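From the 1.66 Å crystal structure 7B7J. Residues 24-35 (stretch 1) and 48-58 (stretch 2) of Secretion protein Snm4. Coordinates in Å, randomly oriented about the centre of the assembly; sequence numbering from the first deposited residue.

Stretch 1 24-35: AIMAADVQIAVV
Stretch 2 (48-58) PLLKVVNTRLR

What framework brings the two stretches together? Residues 24-27 and 30-35 form a β-hairpin closed by a type I' turn from Ala27 to Val30, with Ala28 (48/44) and Asp29 (63/13) both left-handed. Backbone pairs Ile25-Ile32 and Ala27-Val30 hydrogen-bond both ways at 2.8-3.0 Å N to O. Residues 48-58 are helical and lie across one hairpin face, their axis 10.3 Å from strand 24-27 and 10.0 Å from strand 30-35, with N-to-C directions 68° and 126° apart respectively. In register, Val34 CA is 9.2 Å from Leu49 CA, Ile32 CA is 7.4 Å from Val53 CA, and Val30 CA is 8.0 Å from Leu57 CA.

How does the helix begin its contact? Leu49 (t, p) points toward the hairpin, its CD2 3.9 Å from Ile25 CD1 and its CD1 4.3 Å from Val34 CG1, so its forked end reaches both strands. Ile25 is m, m; Val34 is m. One turn on, Val52 (t), exposed on the surface, also points toward the hairpin, its CG1 4.5 Å from Val34 CG1.

Why is Val53 central? Its CB points at the hairpin where the backbones approach closely, and a short branched side chain (t) fits. Val53 CG1 sits 3.5 Å from Ala27 CB and 3.9 Å from Ile32 CD1 (m, t), while Val53 CG2 is 4.3 Å from Ile25 CG2. Ala27's small methyl suits this tight spot.

Where does polarity enter? Arg56 (t, p, t) lays its aliphatic part on the sheet, CG 3.9 Å from Ile32 CG1, leaving its guanidinium at the surface. Arg56 NE donates to water 1 at 2.7 Å, which donates to Gln31 O at 3.0 Å; no direct hydrogen bond joins the stretches.

What closes the far end? Leu57 (m, t) starts sideways, but its end reaches the turn: CD1 is 4.2 Å from Ala28 CB, and CD2 4.0 Å from Val30 CG2 (Val30 t). Altogether 436 Å² is buried, counting both sides, most of it on apolar residues.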

ATOM      1  N   ALA A  24       4.551   6.423   4.205  1.00 24.05           N
ATOM      2  CA  ALA A  24       3.545   6.175   5.233  1.00 25.30           C
ATOM      3  C   ALA A  24       2.330   5.438   4.597  1.00 25.76           C
ATOM      4  O   ALA A  24       1.862   5.965   3.571  1.00 26.28           O
ATOM      5  CB  ALA A  24       3.185   7.455   5.749  1.00 25.82           C
ATOM      6  N   ILE A  25       2.038   4.243   5.067  1.00 22.09           N
ATOM      7  CA  ILE A  25       0.885   3.442   4.614  1.00 22.49           C
ATOM      8  C   ILE A  25      -0.294   3.542   5.592  1.00 25.58           C
ATOM      9  O   ILE A  25      -0.042   3.306   6.820  1.00 29.44           O
ATOM     10  CB  ILE A  25       1.285   1.972   4.297  1.00 26.18           C
ATOM     11  CG1 ILE A  25       2.503   1.969   3.397  1.00 26.84           C
ATOM     12  CG2 ILE A  25       0.120   1.250   3.740  1.00 27.49           C
ATOM     13  CD1 ILE A  25       2.255   2.431   2.007  1.00 25.64           C
ATOM     14  N   MET A  26      -1.450   3.998   5.100  1.00 25.77           N
ATOM     15  CA  MET A  26      -2.600   4.015   6.012  1.00 28.59           C
ATOM     16  C   MET A  26      -3.345   2.702   5.754  1.00 26.54           C
ATOM     17  O   MET A  26      -3.808   2.482   4.575  1.00 26.67           O
ATOM     18  CB  MET A  26      -3.436   5.240   5.794  1.00 27.01           C
ATOM     19  CG  MET A  26      -2.723   6.484   5.835  1.00 30.98           C
ATOM     20  SD  MET A  26      -2.149   6.802   7.557  1.00 34.34           S
ATOM     21  CE  MET A  26      -3.578   6.799   8.565  1.00 37.02           C
ATOM     22  N   ALA A  27      -3.744   1.986   6.833  1.00 26.63           N
ATOM     23  CA  ALA A  27      -4.579   0.770   6.684  1.00 34.22           C
ATOM     24  C   ALA A  27      -5.442   0.727   7.884  1.00 30.92           C
ATOM     25  O   ALA A  27      -4.895   0.823   9.013  1.00 30.71           O
ATOM     26  CB  ALA A  27      -3.690  -0.479   6.709  1.00 36.44           C
ATOM     27  N   ALA A  28      -6.728   0.509   7.819  1.00 33.39           N
ATOM     28  CA  ALA A  28      -7.548   0.420   9.019  1.00 37.67           C
ATOM     29  C   ALA A  28      -7.296   1.566  10.007  1.00 38.20           C
ATOM     30  O   ALA A  28      -7.315   1.272  11.212  1.00 31.46           O
ATOM     31  CB  ALA A  28      -7.357  -0.922   9.757  1.00 40.19           C
ATOM     32  N   ASP A  29      -7.182   2.863   9.564  1.00 32.27           N
ATOM     33  CA  ASP A  29      -6.946   4.003  10.425  1.00 32.51           C
ATOM     34  C   ASP A  29      -5.640   3.919  11.140  1.00 35.88           C
ATOM     35  O   ASP A  29      -5.429   4.799  11.979  1.00 39.77           O
ATOM     36  CB  ASP A  29      -8.133   4.189  11.294  1.00 40.17           C
ATOM     37  CG  ASP A  29      -9.395   4.459  10.503  1.00 50.72           C
ATOM     38  OD1 ASP A  29      -9.455   5.415   9.665  1.00 53.22           O
ATOM     39  OD2 ASP A  29     -10.322   3.709  10.804  1.00 45.19           O
ATOM     40  N   VAL A  30      -4.734   3.018  10.771  1.00 31.18           N
ATOM     41  CA  VAL A  30      -3.389   2.911  11.415  1.00 31.10           C
ATOM     42  C   VAL A  30      -2.320   3.384  10.427  1.00 30.66           C
ATOM     43  O   VAL A  30      -2.423   3.018   9.264  1.00 29.56           O
ATOM     44  CB  VAL A  30      -3.111   1.462  11.866  1.00 31.21           C
ATOM     45  CG1 VAL A  30      -1.665   1.226  12.266  1.00 35.30           C
ATOM     46  CG2 VAL A  30      -4.053   1.028  12.976  1.00 37.34           C
ATOM     47  N   GLN A  31      -1.352   4.178  10.890  1.00 29.73           N
ATOM     48  CA  GLN A  31      -0.221   4.543   9.943  1.00 30.79           C
ATOM     49  C   GLN A  31       0.898   3.599  10.205  1.00 27.41           C
ATOM     50  O   GLN A  31       1.419   3.418  11.382  1.00 29.16           O
ATOM     51  CB  GLN A  31       0.195   5.971  10.291  1.00 32.21           C
ATOM     52  CG  GLN A  31       1.353   6.514   9.491  1.00 28.79           C
ATOM     53  CD  GLN A  31       1.306   8.015   9.490  1.00 30.69           C
ATOM     54  OE1 GLN A  31       1.509   8.645   8.477  1.00 30.15           O
ATOM     55  NE2 GLN A  31       1.284   8.657  10.697  1.00 32.16           N
ATOM     56  N   ILE A  32       1.491   3.124   9.171  1.00 25.99           N
ATOM     57  CA  ILE A  32       2.681   2.226   9.197  1.00 27.13           C
ATOM     58  C   ILE A  32       3.802   2.755   8.287  1.00 29.93           C
ATOM     59  O   ILE A  32       3.542   2.996   7.154  1.00 28.83           O
ATOM     60  CB  ILE A  32       2.223   0.859   8.718  1.00 30.92           C
ATOM     61  CG1 ILE A  32       1.095   0.308   9.609  1.00 28.95           C
ATOM     62  CG2 ILE A  32       3.357  -0.153   8.604  1.00 31.42           C
ATOM     63  CD1 ILE A  32       0.272  -0.641   8.852  1.00 33.04           C
ATOM     64  N   ALA A  33       4.973   2.999   8.887  1.00 26.32           N
ATOM     65  CA  ALA A  33       6.091   3.534   8.126  1.00 29.30           C
ATOM     66  C   ALA A  33       6.802   2.314   7.502  1.00 28.95           C
ATOM     67  O   ALA A  33       7.155   1.333   8.243  1.00 27.63           O
ATOM     68  CB  ALA A  33       7.047   4.240   9.077  1.00 28.48           C
ATOM     69  N   VAL A  34       7.157   2.408   6.233  1.00 26.16           N
ATOM     70  CA  VAL A  34       7.982   1.362   5.592  1.00 27.23           C
ATOM     71  C   VAL A  34       8.995   1.943   4.682  1.00 27.36           C
ATOM     72  O   VAL A  34       8.708   2.927   4.084  1.00 28.59           O
ATOM     73  CB  VAL A  34       7.019   0.448   4.766  1.00 33.19           C
ATOM     74  CG1 VAL A  34       6.159  -0.459   5.630  1.00 44.99           C
ATOM     75  CG2 VAL A  34       6.150   1.117   3.843  1.00 34.04           C
ATOM     76  N   VAL A  35      10.016   1.225   4.505  1.00 26.36           N
ATOM     77  CA  VAL A  35      11.075   1.422   3.481  1.00 28.51           C
ATOM     78  C   VAL A  35      10.798   0.516   2.333  1.00 27.78           C
ATOM     79  O   VAL A  35      10.893  -0.701   2.499  1.00 28.86           O
ATOM     80  CB  VAL A  35      12.471   1.326   4.059  1.00 31.22           C
ATOM     81  CG1 VAL A  35      13.522   1.706   3.016  1.00 33.63           C
ATOM     82  CG2 VAL A  35      12.839   2.200   5.322  1.00 29.35           C
ATOM     83  N   PRO A  48       2.798  -8.352  -1.267  1.00 28.52           N
ATOM     84  CA  PRO A  48       3.801  -8.319  -0.143  1.00 31.32           C
ATOM     85  C   PRO A  48       3.567  -7.302   0.980  1.00 31.55           C
ATOM     86  O   PRO A  48       3.763  -7.621   2.210  1.00 31.36           O
ATOM     87  CB  PRO A  48       5.167  -8.187  -0.868  1.00 30.64           C
ATOM     88  CG  PRO A  48       4.918  -8.844  -2.144  1.00 32.47           C
ATOM     89  CD  PRO A  48       3.492  -8.564  -2.546  1.00 30.37           C
ATOM     90  N   LEU A  49       3.105  -6.136   0.642  1.00 27.49           N
ATOM     91  CA  LEU A  49       2.791  -5.053   1.558  1.00 27.02           C
ATOM     92  C   LEU A  49       1.555  -5.393   2.336  1.00 27.20           C
ATOM     93  O   LEU A  49       1.632  -5.104   3.626  1.00 24.06           O
ATOM     94  CB  LEU A  49       2.685  -3.755   0.724  1.00 29.98           C
ATOM     95  CG  LEU A  49       2.481  -2.525   1.535  1.00 30.63           C
ATOM     96  CD1 LEU A  49       3.635  -2.269   2.586  1.00 30.52           C
ATOM     97  CD2 LEU A  49       2.289  -1.259   0.681  1.00 36.03           C
ATOM     98  N   LEU A  50       0.535  -5.906   1.758  1.00 27.24           N
ATOM     99  CA  LEU A  50      -0.605  -6.335   2.562  1.00 28.36           C
ATOM    100  C   LEU A  50      -0.155  -7.308   3.702  1.00 28.45           C
ATOM    101  O   LEU A  50      -0.721  -7.296   4.823  1.00 29.42           O
ATOM    102  CB  LEU A  50      -1.623  -6.973   1.558  1.00 31.13           C
ATOM    103  CG  LEU A  50      -2.954  -7.439   2.222  1.00 38.81           C
ATOM    104  CD1 LEU A  50      -3.800  -6.404   3.067  1.00 38.68           C
ATOM    105  CD2 LEU A  50      -3.811  -8.094   1.059  1.00 45.79           C
ATOM    106  N   LYS A  51       0.802  -8.183   3.418  1.00 30.80           N
ATOM    107  CA  LYS A  51       1.224  -9.162   4.450  1.00 35.04           C
ATOM    108  C   LYS A  51       1.959  -8.448   5.596  1.00 30.63           C
ATOM    109  O   LYS A  51       1.702  -8.781   6.746  1.00 31.04           O
ATOM    110  CB  LYS A  51       2.088 -10.265   3.838  1.00 39.90           C
ATOM    111  CG  LYS A  51       1.346 -11.553   3.521  1.00 53.76           C
ATOM    112  CD  LYS A  51       2.265 -12.740   3.384  1.00 51.25           C
ATOM    113  CE  LYS A  51       2.332 -13.584   4.637  1.00 62.29           C
ATOM    114  NZ  LYS A  51       2.374 -15.029   4.311  1.00 58.81           N
ATOM    115  N   VAL A  52       2.846  -7.509   5.253  1.00 32.16           N
ATOM    116  CA  VAL A  52       3.581  -6.784   6.339  1.00 30.12           C
ATOM    117  C   VAL A  52       2.538  -6.007   7.104  1.00 29.11           C
ATOM    118  O   VAL A  52       2.697  -5.855   8.339  1.00 30.71           O
ATOM    119  CB  VAL A  52       4.663  -5.908   5.607  1.00 36.17           C
ATOM    120  CG1 VAL A  52       5.113  -4.750   6.427  1.00 43.06           C
ATOM    121  CG2 VAL A  52       5.785  -6.858   5.225  1.00 37.48           C
ATOM    122  N   VAL A  53       1.650  -5.278   6.397  1.00 27.82           N
ATOM    123  CA  VAL A  53       0.571  -4.535   7.061  1.00 27.65           C
ATOM    124  C   VAL A  53      -0.127  -5.396   8.072  1.00 31.87           C
ATOM    125  O   VAL A  53      -0.513  -4.934   9.225  1.00 29.18           O
ATOM    126  CB  VAL A  53      -0.245  -3.757   6.096  1.00 27.50           C
ATOM    127  CG1 VAL A  53      -1.604  -3.330   6.675  1.00 32.74           C
ATOM    128  CG2 VAL A  53       0.557  -2.678   5.452  1.00 30.00           C
ATOM    129  N   ASN A  54      -0.656  -6.546   7.607  1.00 29.90           N
ATOM    130  CA  ASN A  54      -1.427  -7.448   8.454  1.00 31.44           C
ATOM    131  C   ASN A  54      -0.579  -7.884   9.662  1.00 32.84           C
ATOM    132  O   ASN A  54      -1.233  -8.111  10.683  1.00 34.62           O
ATOM    133  CB  ASN A  54      -2.025  -8.577   7.675  1.00 35.89           C
ATOM    134  CG  ASN A  54      -3.288  -8.105   6.933  1.00 38.24           C
ATOM    135  OD1 ASN A  54      -3.901  -7.074   7.187  1.00 39.36           O
ATOM    136  ND2 ASN A  54      -3.649  -8.860   5.852  1.00 37.93           N
ATOM    137  N   THR A  55       0.710  -8.164   9.500  1.00 34.10           N
ATOM    138  CA  THR A  55       1.544  -8.489  10.662  1.00 34.71           C
ATOM    139  C   THR A  55       1.427  -7.314  11.696  1.00 32.12           C
ATOM    140  O   THR A  55       1.278  -7.603  12.800  1.00 39.72           O
ATOM    141  CB  THR A  55       2.973  -8.728  10.221  1.00 40.65           C
ATOM    142  OG1 THR A  55       2.811  -9.937   9.469  1.00 44.06           O
ATOM    143  CG2 THR A  55       3.871  -9.045  11.413  1.00 45.88           C
ATOM    144  N   ARG A  56       1.637  -6.088  11.232  1.00 33.43           N
ATOM    145  CA  ARG A  56       1.538  -4.937  12.143  1.00 33.36           C
ATOM    146  C   ARG A  56       0.173  -4.841  12.796  1.00 31.82           C
ATOM    147  O   ARG A  56       0.009  -4.586  13.982  1.00 29.94           O
ATOM    148  CB  ARG A  56       1.983  -3.738  11.295  1.00 30.57           C
ATOM    149  CG  ARG A  56       2.170  -2.515  12.144  1.00 40.00           C
ATOM    150  CD  ARG A  56       3.122  -2.637  13.324  1.00 40.11           C
ATOM    151  NE  ARG A  56       3.171  -1.205  13.841  1.00 38.17           N
ATOM    152  CZ  ARG A  56       4.055  -0.837  14.816  1.00 45.06           C
ATOM    153  NH1 ARG A  56       4.838  -1.799  15.327  1.00 41.16           N
ATOM    154  NH2 ARG A  56       4.214   0.469  15.172  1.00 40.15           N
ATOM    155  N   LEU A  57      -0.916  -4.989  11.974  1.00 28.60           N
ATOM    156  CA  LEU A  57      -2.278  -4.909  12.577  1.00 30.58           C
ATOM    157  C   LEU A  57      -2.487  -5.935  13.584  1.00 29.52           C
ATOM    158  O   LEU A  57      -3.168  -5.767  14.651  1.00 32.60           O
ATOM    159  CB  LEU A  57      -3.347  -4.984  11.428  1.00 30.08           C
ATOM    160  CG  LEU A  57      -3.336  -3.825  10.438  1.00 32.02           C
ATOM    161  CD1 LEU A  57      -4.487  -4.005   9.381  1.00 31.51           C
ATOM    162  CD2 LEU A  57      -3.580  -2.466  11.087  1.00 33.53           C
ATOM    163  N   ARG A  58      -1.971  -7.132  13.345  1.00 33.87           N
ATOM    164  CA  ARG A  58      -2.230  -8.240  14.310  1.00 38.87           C
ATOM    165  C   ARG A  58      -1.548  -7.952  15.656  1.00 38.51           C
ATOM    166  O   ARG A  58      -2.131  -8.287  16.683  1.00 41.72           O
ATOM    167  CB  ARG A  58      -1.850  -9.596  13.710  1.00 44.30           C
ATOM    168  CG  ARG A  58      -2.906 -10.174  12.780  1.00 55.09           C
ATOM    169  CD  ARG A  58      -2.527 -11.531  12.220  1.00 58.31           C
ATOM    170  NE  ARG A  58      -1.480 -11.455  11.209  1.00 78.55           N
ATOM    171  CZ  ARG A  58      -0.290 -12.037  11.306  1.00 77.80           C
ATOM    172  NH1 ARG A  58       0.018 -12.749  12.376  1.00 72.85           N
ATOM    173  NH2 ARG A  58       0.589 -11.906  10.331  1.00 69.60           N
TER
HETATM  174  O   HOH W   1       2.820   1.314  12.922  1.00 37.29           O